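Long-range contacts in B12-binding domain-containing protein (Kitasatospora setae, PDB 6WTE), which binds cobalamin and a [4Fe-4S] cluster and, as the radical SAM methylase TsrM, probably transfers a methyl group by a non-radical route: residues Val8-Val13 with Gly65-Asn70; Lys12-Ile17 with Phe43-Trp48; Ala18-Asp23 with Tyr197-Gly202; Val36-Leu41 with Arg205-Leu210; Pro100-Gly105 with Tyr123-Pro128. All blocks are in the same frame, centred on the assembly; numbering follows the deposited sequence.

Contact 1 of 5, residues Val8-Val13 with Gly65-Asn70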
# COMPACT_ATOMS: atom_id res chain seq x y z
N VAL A 8 12.29 5.77 -12.23
CA VAL A 8 11.54 4.86 -13.09
C VAL A 8 10.33 4.33 -12.32
O VAL A 8 10.48 3.83 -11.20
CB VAL A 8 12.42 3.69 -13.56
CG1 VAL A 8 11.60 2.71 -14.40
CG2 VAL A 8 13.63 4.20 -14.34
N ASN A 9 9.14 4.41 -12.94
CA ASN A 9 7.98 3.72 -12.40
C ASN A 9 7.77 2.42 -13.17
O ASN A 9 7.34 2.46 -14.33
CB ASN A 9 6.72 4.58 -12.49
CG ASN A 9 5.54 3.90 -11.85
OD1 ASN A 9 5.71 3.12 -10.91
ND2 ASN A 9 4.34 4.16 -12.36
N PRO A 10 8.03 1.26 -12.57
CA PRO A 10 7.81 -0.01 -13.26
C PRO A 10 6.41 -0.59 -13.09
O PRO A 10 6.14 -1.68 -13.60
CB PRO A 10 8.85 -0.92 -12.59
CG PRO A 10 8.80 -0.46 -11.17
CD PRO A 10 8.60 1.05 -11.23
N ASN A 11 5.54 0.12 -12.38
CA ASN A 11 4.21 -0.39 -12.08
C ASN A 11 3.42 -0.60 -13.36
O ASN A 11 3.18 0.35 -14.11
CB ASN A 11 3.48 0.58 -11.15
CG ASN A 11 2.28 -0.05 -10.47
OD1 ASN A 11 1.78 -1.09 -10.89
ND2 ASN A 11 1.83 0.58 -9.39
N LYS A 12 3.04 -1.85 -13.64
CA LYS A 12 2.26 -2.15 -14.83
C LYS A 12 0.80 -2.47 -14.51
O LYS A 12 0.07 -2.94 -15.39
CB LYS A 12 2.91 -3.29 -15.61
CG LYS A 12 4.28 -2.93 -16.18
CD LYS A 12 4.80 -3.98 -17.14
CE LYS A 12 4.99 -5.33 -16.46
NZ LYS A 12 5.69 -6.28 -17.37
N VAL A 13 0.35 -2.22 -13.29
CA VAL A 13 -1.02 -2.54 -12.89
C VAL A 13 -1.98 -1.52 -13.49
O VAL A 13 -1.79 -0.31 -13.34
CB VAL A 13 -1.15 -2.59 -11.36
CG1 VAL A 13 -2.62 -2.67 -10.96
CG2 VAL A 13 -0.38 -3.78 -10.80
N GLY A 65 16.79 5.59 -9.87
CA GLY A 65 15.93 5.11 -8.80
C GLY A 65 14.74 4.37 -9.39
O GLY A 65 14.18 4.78 -10.41
N VAL A 66 14.37 3.27 -8.76
CA VAL A 66 13.21 2.48 -9.19
C VAL A 66 12.27 2.33 -8.00
O VAL A 66 12.66 1.82 -6.95
CB VAL A 66 13.63 1.10 -9.72
CG1 VAL A 66 12.41 0.35 -10.23
CG2 VAL A 66 14.67 1.24 -10.84
N THR A 67 11.01 2.76 -8.18
CA THR A 67 10.03 2.63 -7.11
C THR A 67 9.30 1.30 -7.24
O THR A 67 8.75 0.98 -8.30
CB THR A 67 9.05 3.81 -7.11
OG1 THR A 67 8.09 3.66 -6.05
CG2 THR A 67 8.32 3.95 -8.45
N VAL A 68 9.31 0.50 -6.18
CA VAL A 68 8.67 -0.81 -6.17
C VAL A 68 7.54 -0.72 -5.15
O VAL A 68 7.75 -0.88 -3.94
CB VAL A 68 9.67 -1.93 -5.86
CG1 VAL A 68 8.96 -3.26 -5.58
CG2 VAL A 68 10.60 -2.08 -7.05
N ARG A 69 6.34 -0.43 -5.65
CA ARG A 69 5.20 -0.16 -4.78
C ARG A 69 4.58 -1.45 -4.25
O ARG A 69 4.22 -1.52 -3.07
CB ARG A 69 4.15 0.65 -5.55
CG ARG A 69 2.96 1.11 -4.71
CD ARG A 69 1.89 1.63 -5.66
NE ARG A 69 0.83 2.38 -4.98
CZ ARG A 69 -0.21 1.82 -4.37
NH1 ARG A 69 -1.11 2.60 -3.79
NH2 ARG A 69 -0.35 0.51 -4.35
N ASN A 70 4.40 -2.45 -5.11
CA ASN A 70 3.73 -3.69 -4.76
C ASN A 70 4.68 -4.86 -5.00
O ASN A 70 5.32 -4.94 -6.05
CB ASN A 70 2.46 -3.90 -5.59
CG ASN A 70 1.63 -2.63 -5.73
OD1 ASN A 70 1.43 -1.90 -4.76
ND2 ASN A 70 1.15 -2.37 -6.93
O HOH W 1 2.82 -3.19 -9.44

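Contact 2 of 5, residues Lys12-Ile17 with Phe43-Trp48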
# COMPACT_ATOMS: atom_id res chain seq x y z
N LYS A 12 3.04 -1.85 -13.64
CA LYS A 12 2.26 -2.15 -14.83
C LYS A 12 0.80 -2.47 -14.51
O LYS A 12 0.07 -2.94 -15.39
CB LYS A 12 2.91 -3.29 -15.61
CG LYS A 12 4.28 -2.93 -16.18
CD LYS A 12 4.80 -3.98 -17.14
CE LYS A 12 4.99 -5.33 -16.46
NZ LYS A 12 5.69 -6.28 -17.37
N VAL A 13 0.35 -2.22 -13.29
CA VAL A 13 -1.02 -2.54 -12.89
C VAL A 13 -1.98 -1.52 -13.49
O VAL A 13 -1.79 -0.31 -13.34
CB VAL A 13 -1.15 -2.59 -11.36
CG1 VAL A 13 -2.62 -2.67 -10.96
CG2 VAL A 13 -0.38 -3.78 -10.80
N HIS A 14 -3.02 -2.02 -14.15
CA HIS A 14 -4.19 -1.22 -14.46
C HIS A 14 -5.41 -1.80 -13.74
O HIS A 14 -5.50 -3.02 -13.57
CB HIS A 14 -4.47 -1.17 -15.97
CG HIS A 14 -3.46 -0.37 -16.74
ND1 HIS A 14 -3.81 0.44 -17.80
CD2 HIS A 14 -2.12 -0.27 -16.61
CE1 HIS A 14 -2.73 1.01 -18.29
NE2 HIS A 14 -1.69 0.60 -17.59
N PRO A 15 -6.35 -0.96 -13.29
CA PRO A 15 -6.42 0.50 -13.44
C PRO A 15 -5.24 1.23 -12.79
O PRO A 15 -4.78 0.83 -11.72
CB PRO A 15 -7.74 0.87 -12.75
CG PRO A 15 -8.07 -0.28 -11.88
CD PRO A 15 -7.52 -1.48 -12.57
N PRO A 16 -4.76 2.27 -13.46
CA PRO A 16 -3.47 2.86 -13.08
C PRO A 16 -3.58 3.81 -11.90
O PRO A 16 -4.54 4.56 -11.76
CB PRO A 16 -3.05 3.61 -14.35
CG PRO A 16 -4.36 4.02 -14.97
CD PRO A 16 -5.32 2.89 -14.67
N ILE A 17 -2.56 3.76 -11.04
CA ILE A 17 -2.46 4.60 -9.86
C ILE A 17 -1.17 5.40 -9.97
O ILE A 17 -0.09 4.82 -10.13
CB ILE A 17 -2.47 3.77 -8.56
CG1 ILE A 17 -3.83 3.09 -8.37
CG2 ILE A 17 -2.06 4.62 -7.37
CD1 ILE A 17 -5.00 4.07 -8.38
N PHE A 43 1.91 3.52 -18.66
CA PHE A 43 1.22 3.71 -19.93
C PHE A 43 2.05 3.24 -21.12
O PHE A 43 1.74 3.57 -22.26
CB PHE A 43 0.82 5.18 -20.11
CG PHE A 43 0.17 5.78 -18.89
CD1 PHE A 43 -1.02 5.27 -18.39
CD2 PHE A 43 0.75 6.86 -18.24
CE1 PHE A 43 -1.62 5.82 -17.26
CE2 PHE A 43 0.15 7.42 -17.12
CZ PHE A 43 -1.03 6.90 -16.63
N ARG A 44 3.11 2.46 -20.87
CA ARG A 44 3.93 1.86 -21.91
C ARG A 44 4.11 0.37 -21.65
O ARG A 44 5.16 -0.21 -21.94
CB ARG A 44 5.28 2.56 -22.01
CG ARG A 44 5.21 4.06 -22.29
CD ARG A 44 4.77 4.35 -23.72
NE ARG A 44 5.69 3.79 -24.70
CZ ARG A 44 6.73 4.44 -25.22
NH1 ARG A 44 6.99 5.68 -24.83
NH2 ARG A 44 7.51 3.85 -26.11
N ARG A 45 3.06 -0.28 -21.12
CA ARG A 45 3.16 -1.68 -20.72
C ARG A 45 3.59 -2.57 -21.87
O ARG A 45 4.33 -3.54 -21.68
CB ARG A 45 1.82 -2.18 -20.18
CG ARG A 45 1.33 -1.50 -18.95
CD ARG A 45 0.20 -2.30 -18.31
NE ARG A 45 -1.03 -2.33 -19.11
CZ ARG A 45 -2.12 -3.02 -18.76
NH1 ARG A 45 -3.19 -3.00 -19.53
NH2 ARG A 45 -2.13 -3.73 -17.64
N ASP A 46 3.11 -2.28 -23.07
CA ASP A 46 3.31 -3.16 -24.20
C ASP A 46 4.60 -2.88 -24.96
O ASP A 46 4.93 -3.64 -25.87
CB ASP A 46 2.10 -3.06 -25.15
CG ASP A 46 0.78 -3.15 -24.40
OD1 ASP A 46 0.67 -3.97 -23.46
OD2 ASP A 46 -0.16 -2.39 -24.74
N ASP A 47 5.33 -1.82 -24.61
CA ASP A 47 6.58 -1.52 -25.30
C ASP A 47 7.55 -0.80 -24.36
O ASP A 47 8.28 0.11 -24.78
CB ASP A 47 6.34 -0.70 -26.57
CG ASP A 47 5.88 0.73 -26.29
OD1 ASP A 47 5.23 0.97 -25.25
OD2 ASP A 47 6.18 1.61 -27.12
N TRP A 48 7.59 -1.22 -23.09
CA TRP A 48 8.40 -0.49 -22.11
C TRP A 48 9.89 -0.56 -22.44
O TRP A 48 10.64 0.37 -22.12
CB TRP A 48 8.13 -1.00 -20.69
CG TRP A 48 8.38 -2.46 -20.47
CD1 TRP A 48 7.46 -3.47 -20.52
CD2 TRP A 48 9.62 -3.08 -20.12
NE1 TRP A 48 8.06 -4.68 -20.24
CE2 TRP A 48 9.39 -4.46 -20.00
CE3 TRP A 48 10.92 -2.59 -19.92
CZ2 TRP A 48 10.40 -5.36 -19.68
CZ3 TRP A 48 11.92 -3.49 -19.60
CH2 TRP A 48 11.66 -4.86 -19.49

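Contact 3 of 5, residues Ala18-Asp23 with Tyr197-Gly202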
# COMPACT_ATOMS: atom_id res chain seq x y z
N ALA A 18 -1.28 6.73 -9.88
CA ALA A 18 -0.11 7.58 -10.04
C ALA A 18 0.96 7.21 -9.02
O ALA A 18 0.65 6.98 -7.85
CB ALA A 18 -0.49 9.05 -9.89
N PRO A 19 2.23 7.11 -9.44
CA PRO A 19 3.34 6.84 -8.50
C PRO A 19 3.72 8.07 -7.68
O PRO A 19 4.71 8.77 -7.93
CB PRO A 19 4.47 6.40 -9.44
CG PRO A 19 4.19 7.14 -10.70
CD PRO A 19 2.68 7.16 -10.84
N TYR A 20 2.89 8.33 -6.68
CA TYR A 20 3.03 9.51 -5.82
C TYR A 20 4.44 9.62 -5.25
O TYR A 20 4.98 10.72 -5.12
CB TYR A 20 1.98 9.40 -4.71
CG TYR A 20 1.77 10.58 -3.81
CD1 TYR A 20 2.32 11.83 -4.08
CD2 TYR A 20 1.00 10.45 -2.66
CE1 TYR A 20 2.10 12.91 -3.23
CE2 TYR A 20 0.77 11.51 -1.81
CZ TYR A 20 1.32 12.74 -2.10
OH TYR A 20 1.08 13.79 -1.24
N ALA A 21 5.05 8.47 -4.93
CA ALA A 21 6.42 8.46 -4.42
C ALA A 21 7.35 9.29 -5.28
O ALA A 21 8.18 10.05 -4.76
CB ALA A 21 6.93 7.02 -4.36
N LEU A 22 7.21 9.19 -6.60
CA LEU A 22 8.14 9.89 -7.47
C LEU A 22 7.94 11.41 -7.42
O LEU A 22 8.91 12.16 -7.57
CB LEU A 22 8.02 9.36 -8.91
CG LEU A 22 8.34 7.86 -9.11
CD1 LEU A 22 8.51 7.53 -10.59
CD2 LEU A 22 9.59 7.44 -8.33
N ASP A 23 6.71 11.87 -7.16
CA ASP A 23 6.52 13.31 -6.98
C ASP A 23 7.19 13.79 -5.70
O ASP A 23 7.77 14.89 -5.68
CB ASP A 23 5.03 13.66 -6.96
CG ASP A 23 4.43 13.83 -8.36
OD1 ASP A 23 5.19 13.99 -9.35
OD2 ASP A 23 3.18 13.82 -8.46
N TYR A 197 4.73 19.02 -2.03
CA TYR A 197 5.14 18.10 -3.08
C TYR A 197 4.54 18.58 -4.40
O TYR A 197 3.32 18.76 -4.49
CB TYR A 197 4.72 16.67 -2.76
CG TYR A 197 5.15 16.17 -1.39
CD1 TYR A 197 6.32 16.64 -0.77
CD2 TYR A 197 4.38 15.25 -0.70
CE1 TYR A 197 6.69 16.19 0.49
CE2 TYR A 197 4.75 14.79 0.54
CZ TYR A 197 5.90 15.26 1.14
OH TYR A 197 6.24 14.79 2.40
N ARG A 198 5.38 18.84 -5.39
CA ARG A 198 4.89 19.41 -6.64
C ARG A 198 4.23 18.31 -7.47
O ARG A 198 4.82 17.26 -7.73
CB ARG A 198 6.03 20.09 -7.40
CG ARG A 198 6.49 21.38 -6.71
CD ARG A 198 7.51 22.17 -7.50
NE ARG A 198 8.82 21.51 -7.53
CZ ARG A 198 9.77 21.68 -6.62
NH1 ARG A 198 9.58 22.51 -5.59
NH2 ARG A 198 10.92 21.03 -6.73
N ARG A 199 2.97 18.55 -7.84
CA ARG A 199 2.16 17.59 -8.58
C ARG A 199 1.87 18.21 -9.94
O ARG A 199 1.09 19.17 -10.03
CB ARG A 199 0.87 17.26 -7.84
CG ARG A 199 1.04 17.08 -6.34
CD ARG A 199 1.96 15.89 -5.99
NE ARG A 199 1.38 14.60 -6.37
CZ ARG A 199 0.38 14.01 -5.72
NH1 ARG A 199 -0.16 14.60 -4.66
NH2 ARG A 199 -0.09 12.84 -6.14
N ARG A 200 2.49 17.68 -10.98
CA ARG A 200 2.43 18.28 -12.30
C ARG A 200 1.58 17.42 -13.23
O ARG A 200 1.32 16.25 -12.96
CB ARG A 200 3.84 18.44 -12.89
CG ARG A 200 4.76 19.34 -12.07
CD ARG A 200 6.18 19.31 -12.65
NE ARG A 200 7.06 20.34 -12.10
CZ ARG A 200 8.10 20.09 -11.31
NH1 ARG A 200 8.41 18.85 -10.97
NH2 ARG A 200 8.85 21.10 -10.87
N SER A 201 1.13 18.04 -14.32
CA SER A 201 0.36 17.35 -15.34
C SER A 201 0.79 17.84 -16.71
O SER A 201 1.07 19.03 -16.89
CB SER A 201 -1.14 17.57 -15.16
OG SER A 201 -1.59 17.02 -13.94
N GLY A 202 0.84 16.92 -17.67
CA GLY A 202 1.22 17.28 -19.02
C GLY A 202 2.66 17.69 -19.20
O GLY A 202 3.00 18.24 -20.26
O HOH W 2 4.28 15.51 -11.39
O HOH W 3 1.57 11.54 -8.16
O HOH W 4 7.35 16.82 -7.99
O HOH W 5 6.90 16.71 -10.72

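Contact 4 of 5, residues Val36-Leu41 with Arg205-Leu210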
# COMPACT_ATOMS: atom_id res chain seq x y z
N VAL A 36 15.83 16.18 -12.39
CA VAL A 36 15.11 14.93 -12.24
C VAL A 36 14.29 14.67 -13.49
O VAL A 36 13.55 15.55 -13.95
CB VAL A 36 14.20 14.93 -11.01
CG1 VAL A 36 13.57 13.56 -10.84
CG2 VAL A 36 14.99 15.32 -9.77
N GLU A 37 14.39 13.46 -14.03
CA GLU A 37 13.51 12.99 -15.09
C GLU A 37 12.84 11.70 -14.65
O GLU A 37 13.47 10.84 -14.02
CB GLU A 37 14.29 12.80 -16.39
CG GLU A 37 14.81 14.12 -16.93
CD GLU A 37 15.52 14.00 -18.26
OE1 GLU A 37 16.16 12.96 -18.51
OE2 GLU A 37 15.43 14.95 -19.05
N VAL A 38 11.55 11.58 -14.97
CA VAL A 38 10.73 10.42 -14.62
C VAL A 38 10.43 9.66 -15.89
O VAL A 38 10.03 10.24 -16.90
CB VAL A 38 9.42 10.84 -13.92
CG1 VAL A 38 8.53 9.61 -13.68
CG2 VAL A 38 9.72 11.56 -12.61
N LEU A 39 10.61 8.35 -15.84
CA LEU A 39 10.23 7.47 -16.93
C LEU A 39 9.13 6.57 -16.39
O LEU A 39 9.38 5.69 -15.57
CB LEU A 39 11.45 6.68 -17.42
CG LEU A 39 11.53 6.27 -18.88
CD1 LEU A 39 11.36 7.50 -19.77
CD2 LEU A 39 12.88 5.61 -19.12
N ASP A 40 7.89 6.84 -16.80
CA ASP A 40 6.73 6.15 -16.27
C ASP A 40 6.29 5.08 -17.27
O ASP A 40 5.81 5.40 -18.36
CB ASP A 40 5.60 7.13 -15.97
CG ASP A 40 4.48 6.51 -15.16
OD1 ASP A 40 4.50 5.28 -14.98
OD2 ASP A 40 3.59 7.26 -14.71
N LEU A 41 6.46 3.81 -16.89
CA LEU A 41 6.18 2.70 -17.79
C LEU A 41 4.74 2.22 -17.71
O LEU A 41 4.36 1.33 -18.49
CB LEU A 41 7.13 1.54 -17.50
CG LEU A 41 8.62 1.89 -17.55
CD1 LEU A 41 9.49 0.67 -17.24
CD2 LEU A 41 9.00 2.48 -18.90
N ARG A 205 8.47 13.76 -18.84
CA ARG A 205 9.44 13.22 -17.89
C ARG A 205 9.19 13.69 -16.46
O ARG A 205 10.11 13.81 -15.65
CB ARG A 205 10.87 13.55 -18.33
CG ARG A 205 11.11 13.19 -19.79
CD ARG A 205 12.55 12.84 -20.07
NE ARG A 205 12.67 12.05 -21.30
CZ ARG A 205 13.71 12.11 -22.13
NH1 ARG A 205 14.72 12.93 -21.88
NH2 ARG A 205 13.72 11.35 -23.22
N LYS A 206 7.92 13.95 -16.15
CA LYS A 206 7.44 14.10 -14.79
C LYS A 206 6.16 13.28 -14.68
O LYS A 206 5.50 13.01 -15.68
CB LYS A 206 7.15 15.56 -14.42
CG LYS A 206 8.35 16.50 -14.51
CD LYS A 206 9.38 16.14 -13.45
CE LYS A 206 10.58 17.06 -13.53
NZ LYS A 206 11.30 16.90 -14.81
N VAL A 207 5.83 12.85 -13.45
CA VAL A 207 4.58 12.12 -13.25
C VAL A 207 3.42 12.96 -13.78
O VAL A 207 3.29 14.15 -13.44
CB VAL A 207 4.38 11.75 -11.77
CG1 VAL A 207 3.03 11.11 -11.57
CG2 VAL A 207 5.47 10.79 -11.30
N ASP A 208 2.60 12.36 -14.63
CA ASP A 208 1.48 13.05 -15.28
C ASP A 208 0.21 12.79 -14.47
O ASP A 208 -0.53 11.83 -14.73
CB ASP A 208 1.32 12.58 -16.72
CG ASP A 208 0.39 13.48 -17.53
OD1 ASP A 208 -0.42 14.22 -16.92
OD2 ASP A 208 0.47 13.44 -18.77
N ASN A 209 -0.06 13.66 -13.50
CA ASN A 209 -1.14 13.39 -12.56
C ASN A 209 -2.51 13.43 -13.23
O ASN A 209 -3.37 12.60 -12.91
CB ASN A 209 -1.06 14.36 -11.39
CG ASN A 209 0.02 13.96 -10.39
OD1 ASN A 209 -0.20 13.10 -9.55
ND2 ASN A 209 1.19 14.58 -10.50
N LEU A 210 -2.73 14.37 -14.15
CA LEU A 210 -4.04 14.44 -14.80
C LEU A 210 -4.30 13.20 -15.65
O LEU A 210 -5.44 12.72 -15.72
CB LEU A 210 -4.16 15.71 -15.64
CG LEU A 210 -5.52 15.90 -16.32
CD1 LEU A 210 -6.63 16.08 -15.27
CD2 LEU A 210 -5.47 17.07 -17.28
O HOH W 6 3.29 9.70 -15.57

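Contact 5 of 5, residues Pro100-Gly105 with Tyr123-Pro128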
# COMPACT_ATOMS: atom_id res chain seq x y z
N PRO A 100 24.59 3.62 -10.96
CA PRO A 100 24.05 2.80 -9.88
C PRO A 100 22.53 2.88 -9.85
O PRO A 100 21.93 3.90 -10.21
CB PRO A 100 24.66 3.40 -8.62
CG PRO A 100 24.92 4.84 -9.00
CD PRO A 100 25.32 4.80 -10.45
N VAL A 101 21.91 1.79 -9.43
CA VAL A 101 20.46 1.70 -9.29
C VAL A 101 20.14 1.64 -7.80
O VAL A 101 20.75 0.86 -7.06
CB VAL A 101 19.90 0.47 -10.02
CG1 VAL A 101 18.39 0.36 -9.79
CG2 VAL A 101 20.21 0.55 -11.52
N VAL A 102 19.19 2.46 -7.37
CA VAL A 102 18.70 2.44 -6.00
C VAL A 102 17.21 2.11 -6.04
O VAL A 102 16.46 2.65 -6.86
CB VAL A 102 18.94 3.78 -5.26
CG1 VAL A 102 18.35 4.96 -6.03
CG2 VAL A 102 18.36 3.73 -3.84
N GLY A 103 16.80 1.21 -5.14
CA GLY A 103 15.41 0.80 -5.02
C GLY A 103 14.76 1.40 -3.79
O GLY A 103 15.43 1.71 -2.80
N GLY A 104 13.45 1.57 -3.86
CA GLY A 104 12.65 2.03 -2.73
C GLY A 104 11.20 1.72 -3.03
O GLY A 104 10.88 1.17 -4.09
N GLY A 105 10.33 2.05 -2.09
CA GLY A 105 8.91 1.78 -2.22
C GLY A 105 8.33 1.23 -0.93
O GLY A 105 9.05 0.76 -0.04
N TYR A 123 21.89 -0.21 -4.38
CA TYR A 123 21.43 0.47 -3.17
C TYR A 123 19.95 0.24 -2.96
O TYR A 123 19.19 0.01 -3.91
CB TYR A 123 21.70 1.98 -3.22
CG TYR A 123 23.15 2.29 -3.50
CD1 TYR A 123 24.13 1.93 -2.59
CD2 TYR A 123 23.53 2.94 -4.67
CE1 TYR A 123 25.46 2.20 -2.83
CE2 TYR A 123 24.85 3.21 -4.92
CZ TYR A 123 25.82 2.84 -4.00
OH TYR A 123 27.14 3.12 -4.25
N GLY A 124 19.54 0.35 -1.70
CA GLY A 124 18.14 0.28 -1.35
C GLY A 124 17.83 1.21 -0.19
O GLY A 124 18.70 1.58 0.60
N VAL A 125 16.56 1.60 -0.11
CA VAL A 125 16.07 2.46 0.96
C VAL A 125 14.82 1.84 1.55
O VAL A 125 13.92 1.41 0.81
CB VAL A 125 15.78 3.89 0.46
CG1 VAL A 125 15.19 4.72 1.58
CG2 VAL A 125 17.06 4.54 -0.07
N LYS A 126 14.76 1.78 2.88
CA LYS A 126 13.60 1.29 3.61
C LYS A 126 12.89 2.48 4.24
O LYS A 126 13.50 3.23 5.01
CB LYS A 126 14.03 0.27 4.67
CG LYS A 126 12.90 -0.33 5.47
CD LYS A 126 13.46 -1.21 6.60
CE LYS A 126 12.33 -1.92 7.36
NZ LYS A 126 11.83 -3.15 6.69
N GLY A 127 11.62 2.67 3.90
CA GLY A 127 10.86 3.79 4.43
C GLY A 127 10.93 5.01 3.53
O GLY A 127 11.36 4.93 2.38
N PRO A 128 10.51 6.17 4.05
CA PRO A 128 10.51 7.39 3.23
C PRO A 128 11.90 7.67 2.65
O PRO A 128 12.91 7.55 3.34
CB PRO A 128 10.09 8.49 4.21
CG PRO A 128 9.36 7.76 5.30
CD PRO A 128 10.01 6.41 5.41
O HOH W 7 11.68 3.05 0.44

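Contact 1 of 5, residues Val8-Val13 with Gly65-Asn70
Val8 and Val66 pair as parallel neighbours, and two backbone hydrogen bonds hold the strands together on either side of Val66. Val8 N donates a hydrogen bond to Gly65 O at 2.8 Å, and Thr67 N donates one to Val8 O at 3.2 Å, the latter almost straight (N-H...O 168°).

The branched Val8 and Val66 suit extended backbone and point to the same face of the sheet, Val8 CB 4.3 Å from Val66 CG2. Pro10, just past the end of the first strand, sets its ring against Val66, CG to CG1 at 3.8 Å.

These are strands 4-9 and 63-67 of the Rossmann-like B12-binding domain, and the loops leaving their C-terminal ends reach the cofactor. There the contact turns polar. The Thr67 CG2 methyl rests 3.7 Å from the amide oxygen Asn9 OD1, while Asn9 ND2 is hydrogen-bonded to Asp40; with Thr67 OG1 anti to the backbone N (chi1 180°), OG1 bonds to cobalamin. Asn11 OD1 closes an Asx turn by accepting from Val13 N at 3.0 Å, and also accepts a hydrogen bond from a water that in turn accepts from Asn70 ND2. The two amide planes stand 84° apart, yet both ND2 atoms bond to one cobalamin oxygen. Arg69 NH2 donates in plane to a lone pair of Asn70 OD1 at 3.0 Å, which helps fix that amide's rotation.

Contact 2 of 5, residues Lys12-Ile17 with Phe43-Trp48
A flat stack of Arg45 on His14, reinforced by a hydrogen bond from the arginine NH2 to a backbone carbonyl, joins two loops at the C-terminal ends of the parallel strands of the B12-binding domain: that between strand 4-9 and helix 20-31, and that between strand 35-40 and helix 48-58. The guanidinium lies over the imidazole with centres 3.6 Å apart and planes at 15°. The overlap is displaced, Arg45 NE sitting above the rim of the ring at 3.4 Å from His14 NE2, too poorly angled for a bond; NE2 is instead hydrogen-bonded to Thr42 O.

Arginine suits this place because one flat group can both stack and donate. A bend at chi3 (-68°) carries NE back over the ring, and NH2 donates a hydrogen bond to Lys12 O at 3.2 Å. In this Rossmann-like fold such loops shape the cofactor site, and Val13, Pro15 and Ile17 touch cobalamin.

Arg45 belongs to a type I turn, Arg44 to Asp47, in which Arg44 grips Asp47 side-on through NE and NH2. Pro16 CB meets Phe43 CE1 at 3.9 Å, the rigid pyrrolidine crossing the aromatic side chain at about a right angle.

Contact 3 of 5, residues Ala18-Asp23 with Tyr197-Gly202
The guanidinium of Arg199 lies flat on the Tyr20 ring, planes 16° apart and centres 3.8 Å from each other, a cation-pi stack in which Tyr20 CE1 stands over the middle of the guanidinium. At the edge of the same group are Asp23 OD2 and a water, both in plane. Tyr20 OH, for its part, reaches the edge of the Tyr197 ring, 3.6 Å from CD2.

Arg199 bends at chi2 (-63°) and again at chi3, folding its chain so that NE can donate to Asp23 OD2 at 2.9 Å while the flat group stays on the tyrosine. OD2 receives NE on its anti side, and the carboxylate is turned 66° from the guanidinium. The water at that edge links the pair a second time, donating to Asp23 OD2 and accepting from Arg199 NH2.

Arginine suits a place with so many acceptors: NH1 also bridges to Glu255 and bonds to Ser220 O, and Tyr20 OH bonds to Glu255 as well. The carboxylates of Asp23 and Glu255 probably favour the buried positive charge. The contact thus seats the first turn of helix 20-31 of the B12-binding domain, whose Tyr20 touches cobalamin, on the loop that precedes helix 209-214.

Contact 4 of 5, residues Val36-Leu41 with Arg205-Leu210
Val38 N donates to Arg205 O at 2.7 Å, entering from above the carbonyl plane, and Lys206 NZ reaches Val36 O at 2.8 Å. Lysine suits the second task, since its long chain, bent at chi2 (-67°) and chi4 (-64°), brings the ammonium back to a strand carbonyl. A CH...O contact from Arg205 CA to Val38 O, 3.2 Å long, adds to this.

Glu37 and Arg205 lie side by side, pointing the same way. Their salt bridge is long, Glu37 OE2 to Arg205 NH1 at 3.5 Å, with the carboxylate at the edge of the guanidinium; Glu37 OE1 has stronger partners in Tyr55 and Arg59, and Arg205 NH2 pairs with Glu58. Farther along the strand, a water donates to Asp40 OD2 and accepts from Asp208 N.

The apolar packing centres on Val38, whose CG1 meets Val207 CG2 at 4.1 Å. Arg205-Val207 meet strand 35-40, the outermost on this flank of the Rossmann-like sheet, before the chain turns off into helix 209-214, N-capped by Asp208.

Contact 5 of 5, residues Pro100-Gly105 with Tyr123-Pro128
Val102 puts CG2 anti to the backbone N, leaving CG1 between N and the carbonyl carbon (chi1 55°), and CG2 faces the partner strand, 3.8 Å from Tyr123 CB and 4.1 Å from Val125 CG2. Tyr123 has CG anti to its carbonyl carbon (chi1 -54°); its CE2 lies 3.7 Å from Pro100 CB.

The backbones pair in parallel, Val102 with Tyr123 and Gly103 with Gly124. Tyr123 N donates to Val101 O at 3.1 Å, Gly103 N to Tyr123 O at 2.9 Å, and Val125 N to Gly103 O at 2.9 Å. Beyond these a water accepts from Gly105 N and donates to Val125 O and Gly127 O. Glycine suits positions 105 and 127, whose backbone angles would jam a CB against the preceding carbonyl.

Val102, Gly104, Gly105 and Val125 touch cobalamin. Helices 106-109 and 112-119 join the two strands in a beta-alpha-beta crossover of the Rossmann-like B12-binding domain; strand 63-67 flanks strand 101-104, and helix 130-141 packs on Val102, Tyr123 and Val125.

In the fold
Contacts 1, 4 and 5 share one sheet, with strands in the order 35-40, 4-9, 63-67, 101-104 and 123-124. Contact 1 touches both of the others: Asn9 ND2 lies 2.9 Å from Asp40 OD1 of contact 4, and Val68 N lies 2.7 Å from Gly104 O of contact 5. Contact 2 continues from contact 1 through Lys12 and Val13. Contacts 3 and 4 have centres about 7 Å apart and are joined by Asp23 OD2 and Asn209 ND2, 2.9 Å apart, so the chain around 197-210 meets both helix 20-31 and strand 35-40. Cobalamin touches contacts 1, 2, 3 and 5, whereas the side chain of Val207 in contact 4 stays about 10 Å from it.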